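Local coordinates for protein threonine phosphate decarboxylase-like enzyme (Sulfurospirillum multivorans, PDB 6OUX) that catalyses the pyridoxal phosphate-dependent decarboxylation of L-serine O-phosphate to ethanolamine O-phosphate, a precursor in norcobamide biosynthesis, at residues M127-F131 against L176-P182; V144-P148 against K161-F165; P171-I177 against V202-D208. One frame throughout, in Å; residues are numbered along the deposited sequence.

Contact 1: residues M127-F131 against L176-P182; sequences MIPTF and LINPNNP
M127 lays its side chain, in an m, t, m rotamer, over the L176-I177 backbone. M127 CE is 3.7 Å from I177 N, 4.0 Å from L176 CA and 4.2 Å from L176 CD2. M127-I128 and L176-I177 are the last residues of neighbouring parallel strands. Here the strands stand apart, with the CA atoms of M127 and L176 7.3 Å from each other. Both segments then turn into loops, each with a cis proline: P129 and P179. The loops close in again at F131 and N181, whose CA atoms are 5.6 Å apart. Two asparagine side chains tie them. N180 (chi1 t) donates from ND2 to P129 O at 3.2 Å, and ND2 also bonds N183. N181 (chi1 p) receives a weak hydrogen bond from F131 N at its OD1, 3.0 Å long. F131 (chi1 t) brings CD1 to 4.2 Å from P182 CB. Its ring also makes cation-pi contacts with K360 and R369. N181, R369 and the nearby R355 probably bind O-phospho-L-serine. Loops at the C-terminal ends of parallel strands commonly form such sites. Side-chain amides, one through a weak bond, thus replace backbone pairing where the strands have parted, beside the substrate site.

Contact 2: residues V144-P148 against K161-F165; sequences VVYFP and KYCQF
Strand 144-148 is extended, and helix 161-165 runs almost antiparallel to it. Their axes cross at 162° and come within 9.9 Å. The closest CA pair is F147 and Y162, at 7.0 Å. F147 is the main bump. Its CA-to-CB bond points toward the helix, and chi1 is t. The ring fits a hollow shaped by K161, Y162 and F165. Y162 CA sits over the F147 ring face, 4.0 Å from its centroid, in a CH-pi contact. The Y162 ring (chi1 t) turns its edge to the F147 face in a T-shaped pair, with centroids 5.3 Å apart and planes at 87°. K161 closes the hollow with CB 4.2 Å from F147 CZ. The helix layer meets the sheet here, as in an alpha/beta fold. Strand 143-148, helix 159-169 and strand 173-177 make a beta-alpha-beta crossover that passes over strand 123-128, which lies between the two strands in the sheet. F165, one turn after Y162, is the return bump. It lies oblique to F147, centroids 5.5 Å and planes 57° apart, with F147 CD1 3.7 Å from F165 CG. One face of F165 lies over F147 CA. Its tip drops onto the strand between V145 and F147: F165 CZ is 3.5 Å from Y146 O and 4.0 Å from V145 CG2. No hydrogen bond joins the segments. The Y162 ring also reaches V174 and L176 of strand 173-177.

Contact 3: residues P171-I177 against V202-D208; sequences PDTVVLI and VPRIIID
Strands 173-177 and 204-208 run parallel, 4.7 Å apart at closest approach and 20° from exact alignment. The register pairs T173 with R204, V174 with I205, V175 with I206, L176 with I207 and I177 with D208. Four backbone hydrogen bonds join them: V174 N to R204 O, I206 N to V174 O and L176 N to I206 O, each 2.9 Å, and D208 N to L176 O, 2.8 Å. A weak bond from R204 N to D172 O (3.2 Å) precedes them. The polar group lies at this starting end. R204 (m, t, m) curls its guanidinium toward D172 and T173. R204 NH2 makes a salt bridge to D172 OD1 at 3.1 Å, and R204 NE donates to T173 OG1 at 3.0 Å. T173 (chi1 m) donates in turn from OG1 to D172 OD1, 2.5 Å away. D172 has chi1 p, and its OD2 takes the backbone NH groups of Q122 and K123. I206 (m, t) reaches across on the T173 side, with CD1 3.6 Å from T173 CG2 and 4.4 Å from V175 CG2. I177 (m, m) sets CD1 3.6 Å from D208 CB, while D208 OD1 bonds S210. On the opposite face, I205 CG2 is 4.4 Å from L176 CD1 and 4.5 Å from V174 CG1. With helix 189-198 between them, the strands form a beta-alpha-beta unit of the seven-stranded mixed sheet characteristic of the aminotransferase-type PLP fold.

How the contacts relate
All three contacts belong to one seven-stranded mixed sheet. Its order here runs 204-208, 173-177, 123-128, 143-148, all parallel. Contact 3 joins 204-208 to 173-177, and contact 1 joins the ends of 173-177 and 123-128. Contact 2 packs helix 159-169 on the edge strand. The centres lie 12 to 13 Å apart. Contacts 1 and 3 share L176 and I177. Y162 of contact 2 packs on V174 and L176, and I128 N probably bonds F147 O. Along the chain, both segments of contact 2 fall between those of contact 1, and contact 3 begins after contact 2. The sheet thus carries the substrate-binding loop of contact 1 at the C-terminal ends of its parallel strands.

Contact 1: residues M127-F131 against L176-P182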
loop_
_atom_site.group_PDB
_atom_site.type_symbol
_atom_site.label_atom_id
_atom_site.label_comp_id
_atom_site.label_asym_id
_atom_site.label_seq_id
_atom_site.Cartn_x
_atom_site.Cartn_y
_atom_site.Cartn_z
ATOM N N MET A 127 -22.330 -10.469 9.699
ATOM C CA MET A 127 -23.630 -9.845 9.966
ATOM C C MET A 127 -24.081 -9.085 8.732
ATOM O O MET A 127 -23.272 -8.666 7.908
ATOM C CB MET A 127 -23.551 -8.908 11.172
ATOM C CG MET A 127 -23.260 -9.578 12.529
ATOM S SD MET A 127 -22.991 -8.209 13.710
ATOM C CE MET A 127 -21.467 -7.358 13.114
ATOM N N ILE A 128 -25.367 -8.830 8.671
ATOM C CA ILE A 128 -25.964 -8.034 7.622
ATOM C C ILE A 128 -26.980 -7.077 8.282
ATOM O O ILE A 128 -27.780 -7.494 9.129
ATOM C CB ILE A 128 -26.634 -9.007 6.608
ATOM C CG1 ILE A 128 -27.286 -8.290 5.463
ATOM C CG2 ILE A 128 -27.749 -9.794 7.278
ATOM C CD1 ILE A 128 -27.964 -9.245 4.494
ATOM N N PRO A 129 -26.971 -5.774 7.904
ATOM C CA PRO A 129 -26.138 -5.130 6.959
ATOM C C PRO A 129 -24.769 -4.758 7.436
ATOM O O PRO A 129 -24.587 -4.502 8.600
ATOM C CB PRO A 129 -26.896 -3.855 6.647
ATOM C CG PRO A 129 -27.680 -3.591 7.815
ATOM C CD PRO A 129 -28.065 -4.911 8.332
ATOM N N THR A 130 -23.825 -4.723 6.504
ATOM C CA THR A 130 -22.494 -4.209 6.786
ATOM C C THR A 130 -22.074 -3.458 5.545
ATOM O O THR A 130 -22.542 -3.766 4.432
ATOM C CB THR A 130 -21.441 -5.354 7.056
ATOM O OG1 THR A 130 -22.006 -6.485 7.722
ATOM C CG2 THR A 130 -20.501 -4.869 7.919
ATOM N N PHE A 131 -21.249 -2.451 5.715
ATOM C CA PHE A 131 -20.849 -1.606 4.602
ATOM C C PHE A 131 -19.914 -2.310 3.613
ATOM O O PHE A 131 -20.118 -2.215 2.414
ATOM C CB PHE A 131 -20.167 -0.334 5.079
ATOM C CG PHE A 131 -20.035 0.711 4.012
ATOM C CD1 PHE A 131 -21.057 1.599 3.791
ATOM C CD2 PHE A 131 -18.921 0.781 3.210
ATOM C CE1 PHE A 131 -20.976 2.597 2.784
ATOM C CE2 PHE A 131 -18.804 1.778 2.227
ATOM C CZ PHE A 131 -19.843 2.687 2.019
ATOM N N LEU A 176 -16.933 -9.414 13.404
ATOM C CA LEU A 176 -17.764 -8.463 14.095
ATOM C C LEU A 176 -17.135 -7.068 13.844
ATOM O O LEU A 176 -15.903 -6.881 13.810
ATOM C CB LEU A 176 -17.853 -8.741 15.590
ATOM C CG LEU A 176 -18.386 -10.121 16.047
ATOM C CD1 LEU A 176 -18.306 -10.326 17.543
ATOM C CD2 LEU A 176 -19.834 -10.284 15.613
ATOM N N ILE A 177 -17.977 -6.114 13.545
ATOM C CA ILE A 177 -17.558 -4.736 13.346
ATOM C C ILE A 177 -18.155 -3.945 14.531
ATOM O O ILE A 177 -19.379 -3.895 14.661
ATOM C CB ILE A 177 -18.063 -4.174 12.055
ATOM C CG1 ILE A 177 -17.890 -5.152 10.881
ATOM C CG2 ILE A 177 -17.396 -2.800 11.748
ATOM C CD1 ILE A 177 -16.481 -5.518 10.547
ATOM N N ASN A 178 -17.346 -3.337 15.377
ATOM C CA ASN A 178 -17.875 -2.756 16.611
ATOM C C ASN A 178 -17.100 -1.469 16.941
ATOM O O ASN A 178 -15.928 -1.539 17.272
ATOM C CB ASN A 178 -17.801 -3.750 17.753
ATOM C CG ASN A 178 -18.623 -3.330 18.921
ATOM O OD1 ASN A 178 -19.775 -2.893 18.758
ATOM N ND2 ASN A 178 -18.046 -3.402 20.100
ATOM N N PRO A 179 -17.719 -0.284 16.785
ATOM C CA PRO A 179 -19.071 -0.038 16.261
ATOM C C PRO A 179 -19.296 -0.490 14.833
ATOM O O PRO A 179 -18.394 -0.445 14.014
ATOM C CB PRO A 179 -19.229 1.532 16.369
ATOM C CG PRO A 179 -18.173 1.980 17.364
ATOM C CD PRO A 179 -17.033 0.984 17.119
ATOM N N ASN A 180 -20.520 -0.866 14.484
ATOM C CA ASN A 180 -20.853 -1.285 13.064
ATOM C C ASN A 180 -20.946 -0.055 12.063
ATOM O O ASN A 180 -21.248 1.023 12.464
ATOM C CB ASN A 180 -22.155 -2.083 13.033
ATOM C CG ASN A 180 -22.288 -3.014 11.823
ATOM O OD1 ASN A 180 -21.309 -3.530 11.298
ATOM N ND2 ASN A 180 -23.537 -3.173 11.324
ATOM N N ASN A 181 -20.780 -0.294 10.764
ATOM C CA ASN A 181 -20.287 0.655 9.704
ATOM C C ASN A 181 -21.105 1.313 8.568
ATOM O O ASN A 181 -20.407 2.135 7.689
ATOM C CB ASN A 181 -19.447 -0.210 8.935
ATOM C CG ASN A 181 -20.213 -1.483 8.688
ATOM O OD1 ASN A 181 -21.483 -1.429 8.544
ATOM N ND2 ASN A 181 -19.539 -2.622 8.892
ATOM N N PRO A 182 -22.464 0.909 8.446
ATOM C CA PRO A 182 -23.119 2.124 8.204
ATOM C C PRO A 182 -24.104 2.562 9.323
ATOM O O PRO A 182 -24.389 3.732 9.369
ATOM C CB PRO A 182 -23.869 1.837 6.879
ATOM C CG PRO A 182 -24.443 0.455 7.156
ATOM C CD PRO A 182 -23.373 -0.198 8.040
#

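Contact 2: residues V144-P148 against K161-F165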
loop_
_atom_site.group_PDB
_atom_site.type_symbol
_atom_site.label_atom_id
_atom_site.label_comp_id
_atom_site.label_asym_id
_atom_site.label_seq_id
_atom_site.Cartn_x
_atom_site.Cartn_y
_atom_site.Cartn_z
ATOM N N VAL A 144 -20.249 -18.930 3.332
ATOM C CA VAL A 144 -20.564 -17.695 4.103
ATOM C C VAL A 144 -21.996 -17.825 4.655
ATOM O O VAL A 144 -22.888 -18.186 3.908
ATOM C CB VAL A 144 -20.435 -16.462 3.205
ATOM C CG1 VAL A 144 -20.638 -15.176 3.996
ATOM C CG2 VAL A 144 -19.056 -16.433 2.534
ATOM N N VAL A 145 -22.203 -17.588 5.928
ATOM C CA VAL A 145 -23.555 -17.527 6.561
ATOM C C VAL A 145 -23.746 -16.113 7.172
ATOM O O VAL A 145 -22.756 -15.465 7.560
ATOM C CB VAL A 145 -23.774 -18.617 7.611
ATOM C CG1 VAL A 145 -23.867 -19.990 6.915
ATOM C CG2 VAL A 145 -22.696 -18.609 8.703
ATOM N N TYR A 146 -24.976 -15.624 7.202
ATOM C CA TYR A 146 -25.240 -14.218 7.543
ATOM C C TYR A 146 -26.129 -14.221 8.730
ATOM O O TYR A 146 -27.084 -14.960 8.729
ATOM C CB TYR A 146 -25.948 -13.483 6.364
ATOM C CG TYR A 146 -25.031 -13.222 5.215
ATOM C CD1 TYR A 146 -24.142 -12.141 5.257
ATOM C CD2 TYR A 146 -24.946 -14.098 4.145
ATOM C CE1 TYR A 146 -23.274 -11.883 4.209
ATOM C CE2 TYR A 146 -24.048 -13.890 3.121
ATOM C CZ TYR A 146 -23.237 -12.753 3.139
ATOM O OH TYR A 146 -22.362 -12.495 2.115
ATOM N N PHE A 147 -25.788 -13.489 9.768
ATOM C CA PHE A 147 -26.725 -13.157 10.855
ATOM C C PHE A 147 -27.445 -11.807 10.528
ATOM O O PHE A 147 -26.764 -10.808 10.330
ATOM C CB PHE A 147 -25.942 -13.023 12.174
ATOM C CG PHE A 147 -26.828 -12.775 13.367
ATOM C CD1 PHE A 147 -27.496 -13.826 13.966
ATOM C CD2 PHE A 147 -27.020 -11.493 13.852
ATOM C CE1 PHE A 147 -28.354 -13.617 15.012
ATOM C CE2 PHE A 147 -27.875 -11.267 14.917
ATOM C CZ PHE A 147 -28.539 -12.334 15.496
ATOM N N PRO A 148 -28.802 -11.788 10.428
ATOM C CA PRO A 148 -29.508 -10.543 10.040
ATOM C C PRO A 148 -29.749 -9.648 11.203
ATOM O O PRO A 148 -30.305 -10.079 12.155
ATOM C CB PRO A 148 -30.845 -11.063 9.488
ATOM C CG PRO A 148 -31.061 -12.355 10.226
ATOM C CD PRO A 148 -29.701 -12.963 10.325
ATOM N N LYS A 161 -28.833 -14.188 20.761
ATOM C CA LYS A 161 -29.303 -14.852 19.543
ATOM C C LYS A 161 -28.177 -15.096 18.613
ATOM O O LYS A 161 -28.146 -16.098 17.919
ATOM C CB LYS A 161 -30.411 -14.080 18.811
ATOM C CG LYS A 161 -31.731 -14.146 19.551
ATOM C CD LYS A 161 -32.789 -13.226 18.972
ATOM C CE LYS A 161 -34.005 -13.172 19.907
ATOM N NZ LYS A 161 -35.054 -12.314 19.302
ATOM N N TYR A 162 -27.279 -14.148 18.557
ATOM C CA TYR A 162 -26.094 -14.284 17.736
ATOM C C TYR A 162 -25.277 -15.507 18.175
ATOM O O TYR A 162 -24.903 -16.305 17.347
ATOM C CB TYR A 162 -25.260 -13.064 17.878
ATOM C CG TYR A 162 -23.994 -13.147 17.075
ATOM C CD1 TYR A 162 -24.018 -12.992 15.684
ATOM C CD2 TYR A 162 -22.806 -13.397 17.690
ATOM C CE1 TYR A 162 -22.858 -13.043 14.951
ATOM C CE2 TYR A 162 -21.629 -13.471 16.965
ATOM C CZ TYR A 162 -21.660 -13.325 15.616
ATOM O OH TYR A 162 -20.492 -13.422 14.914
ATOM N N CYS A 163 -25.028 -15.640 19.474
ATOM C CA CYS A 163 -24.291 -16.772 19.994
ATOM C C CYS A 163 -24.954 -18.112 19.649
ATOM O O CYS A 163 -24.280 -19.048 19.278
ATOM C CB CYS A 163 -24.145 -16.650 21.489
ATOM S SG CYS A 163 -22.896 -15.442 21.919
ATOM N N GLN A 164 -26.272 -18.188 19.788
ATOM C CA GLN A 164 -26.970 -19.402 19.443
ATOM C C GLN A 164 -26.842 -19.739 17.928
ATOM O O GLN A 164 -26.666 -20.887 17.538
ATOM C CB GLN A 164 -28.434 -19.266 19.831
ATOM C CG GLN A 164 -29.191 -20.543 19.631
ATOM C CD GLN A 164 -28.578 -21.683 20.446
ATOM O OE1 GLN A 164 -28.027 -22.647 19.892
ATOM N NE2 GLN A 164 -28.605 -21.547 21.740
ATOM N N PHE A 165 -26.924 -18.702 17.100
ATOM C CA PHE A 165 -26.694 -18.798 15.691
ATOM C C PHE A 165 -25.279 -19.359 15.401
ATOM O O PHE A 165 -25.129 -20.276 14.568
ATOM C CB PHE A 165 -26.872 -17.424 15.037
ATOM C CG PHE A 165 -26.523 -17.398 13.596
ATOM C CD1 PHE A 165 -27.370 -17.989 12.664
ATOM C CD2 PHE A 165 -25.350 -16.824 13.162
ATOM C CE1 PHE A 165 -27.037 -18.001 11.311
ATOM C CE2 PHE A 165 -25.008 -16.809 11.815
ATOM C CZ PHE A 165 -25.855 -17.396 10.887
#

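Contact 3: residues P171-I177 against V202-D208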
loop_
_atom_site.group_PDB
_atom_site.type_symbol
_atom_site.label_atom_id
_atom_site.label_comp_id
_atom_site.label_asym_id
_atom_site.label_seq_id
_atom_site.Cartn_x
_atom_site.Cartn_y
_atom_site.Cartn_z
ATOM N N PRO A 171 -19.204 -21.952 12.434
ATOM C CA PRO A 171 -18.235 -21.373 11.549
ATOM C C PRO A 171 -16.847 -21.481 12.158
ATOM O O PRO A 171 -16.696 -21.489 13.360
ATOM C CB PRO A 171 -18.686 -19.908 11.471
ATOM C CG PRO A 171 -19.173 -19.632 12.834
ATOM C CD PRO A 171 -19.826 -20.944 13.304
ATOM N N ASP A 172 -15.806 -21.567 11.345
ATOM C CA ASP A 172 -14.508 -21.496 11.927
ATOM C C ASP A 172 -14.059 -20.035 12.184
ATOM O O ASP A 172 -13.093 -19.804 12.932
ATOM C CB ASP A 172 -13.465 -22.198 11.069
ATOM C CG ASP A 172 -13.396 -21.659 9.665
ATOM O OD1 ASP A 172 -12.794 -20.582 9.446
ATOM O OD2 ASP A 172 -13.938 -22.329 8.745
ATOM N N THR A 173 -14.681 -19.071 11.493
ATOM C CA THR A 173 -14.259 -17.645 11.542
ATOM C C THR A 173 -15.525 -16.796 11.628
ATOM O O THR A 173 -16.544 -17.064 10.940
ATOM C CB THR A 173 -13.473 -17.266 10.287
ATOM O OG1 THR A 173 -12.375 -18.178 10.120
ATOM C CG2 THR A 173 -12.904 -15.786 10.337
ATOM N N VAL A 174 -15.500 -15.829 12.522
ATOM C CA VAL A 174 -16.553 -14.831 12.608
ATOM C C VAL A 174 -15.939 -13.415 12.419
ATOM O O VAL A 174 -14.771 -13.202 12.786
ATOM C CB VAL A 174 -17.165 -15.002 14.003
ATOM C CG1 VAL A 174 -17.813 -13.788 14.541
ATOM C CG2 VAL A 174 -18.048 -16.277 14.036
ATOM N N VAL A 175 -16.693 -12.517 11.773
ATOM C CA VAL A 175 -16.327 -11.047 11.673
ATOM C C VAL A 175 -17.368 -10.175 12.380
ATOM O O VAL A 175 -18.539 -10.260 12.066
ATOM C CB VAL A 175 -16.207 -10.578 10.248
ATOM C CG1 VAL A 175 -15.737 -9.098 10.165
ATOM C CG2 VAL A 175 -15.279 -11.473 9.461
ATOM N N LEU A 176 -16.933 -9.414 13.404
ATOM C CA LEU A 176 -17.764 -8.463 14.095
ATOM C C LEU A 176 -17.135 -7.068 13.844
ATOM O O LEU A 176 -15.903 -6.881 13.810
ATOM C CB LEU A 176 -17.853 -8.741 15.590
ATOM C CG LEU A 176 -18.386 -10.121 16.047
ATOM C CD1 LEU A 176 -18.306 -10.326 17.543
ATOM C CD2 LEU A 176 -19.834 -10.284 15.613
ATOM N N ILE A 177 -17.977 -6.114 13.545
ATOM C CA ILE A 177 -17.558 -4.736 13.346
ATOM C C ILE A 177 -18.155 -3.945 14.531
ATOM O O ILE A 177 -19.379 -3.895 14.661
ATOM C CB ILE A 177 -18.063 -4.174 12.055
ATOM C CG1 ILE A 177 -17.890 -5.152 10.881
ATOM C CG2 ILE A 177 -17.396 -2.800 11.748
ATOM C CD1 ILE A 177 -16.481 -5.518 10.547
ATOM N N VAL A 202 -14.924 -20.993 18.963
ATOM C CA VAL A 202 -14.654 -20.565 17.594
ATOM C C VAL A 202 -13.118 -20.332 17.398
ATOM O O VAL A 202 -12.481 -19.641 18.206
ATOM C CB VAL A 202 -15.474 -19.245 17.261
ATOM C CG1 VAL A 202 -15.165 -18.766 15.864
ATOM C CG2 VAL A 202 -16.963 -19.458 17.492
ATOM N N PRO A 203 -12.532 -20.829 16.283
ATOM C CA PRO A 203 -11.138 -20.629 16.030
ATOM C C PRO A 203 -10.680 -19.133 15.926
ATOM O O PRO A 203 -9.658 -18.727 16.500
ATOM C CB PRO A 203 -10.945 -21.371 14.725
ATOM C CG PRO A 203 -11.911 -22.525 14.821
ATOM C CD PRO A 203 -13.099 -21.812 15.343
ATOM N N ARG A 204 -11.457 -18.314 15.233
ATOM C CA ARG A 204 -11.061 -16.932 14.935
ATOM C C ARG A 204 -12.251 -16.031 15.080
ATOM O O ARG A 204 -13.239 -16.217 14.362
ATOM C CB ARG A 204 -10.510 -16.822 13.478
ATOM C CG ARG A 204 -9.100 -17.420 13.275
ATOM C CD ARG A 204 -8.814 -17.587 11.803
ATOM N NE ARG A 204 -9.619 -18.667 11.300
ATOM C CZ ARG A 204 -9.292 -19.962 11.446
ATOM N NH1 ARG A 204 -8.169 -20.332 12.061
ATOM N NH2 ARG A 204 -10.094 -20.911 10.985
ATOM N N ILE A 205 -12.151 -15.053 15.994
ATOM C CA ILE A 205 -13.157 -14.048 16.149
ATOM C C ILE A 205 -12.454 -12.725 15.847
ATOM O O ILE A 205 -11.631 -12.253 16.665
ATOM C CB ILE A 205 -13.780 -14.031 17.575
ATOM C CG1 ILE A 205 -14.462 -15.391 17.850
ATOM C CG2 ILE A 205 -14.721 -12.833 17.650
ATOM C CD1 ILE A 205 -15.085 -15.502 19.205
ATOM N N ILE A 206 -12.755 -12.201 14.660
ATOM C CA ILE A 206 -12.159 -11.002 14.118
ATOM C C ILE A 206 -13.025 -9.850 14.487
ATOM O O ILE A 206 -14.234 -9.866 14.217
ATOM C CB ILE A 206 -12.075 -11.033 12.584
ATOM C CG1 ILE A 206 -11.071 -12.114 12.159
ATOM C CG2 ILE A 206 -11.683 -9.658 12.071
ATOM C CD1 ILE A 206 -11.258 -12.567 10.739
ATOM N N ILE A 207 -12.441 -8.869 15.164
ATOM C CA ILE A 207 -13.214 -7.707 15.609
ATOM C C ILE A 207 -12.579 -6.480 15.006
ATOM O O ILE A 207 -11.441 -6.101 15.379
ATOM C CB ILE A 207 -13.222 -7.562 17.158
ATOM C CG1 ILE A 207 -13.707 -8.847 17.826
ATOM C CG2 ILE A 207 -14.088 -6.384 17.530
ATOM C CD1 ILE A 207 -13.652 -8.915 19.350
ATOM N N ASP A 208 -13.320 -5.837 14.118
ATOM C CA ASP A 208 -12.949 -4.549 13.518
ATOM C C ASP A 208 -13.435 -3.394 14.413
ATOM O O ASP A 208 -14.649 -3.053 14.443
ATOM C CB ASP A 208 -13.464 -4.434 12.089
ATOM C CG ASP A 208 -13.069 -3.134 11.418
ATOM O OD1 ASP A 208 -12.390 -2.256 11.992
ATOM O OD2 ASP A 208 -13.482 -2.995 10.254
#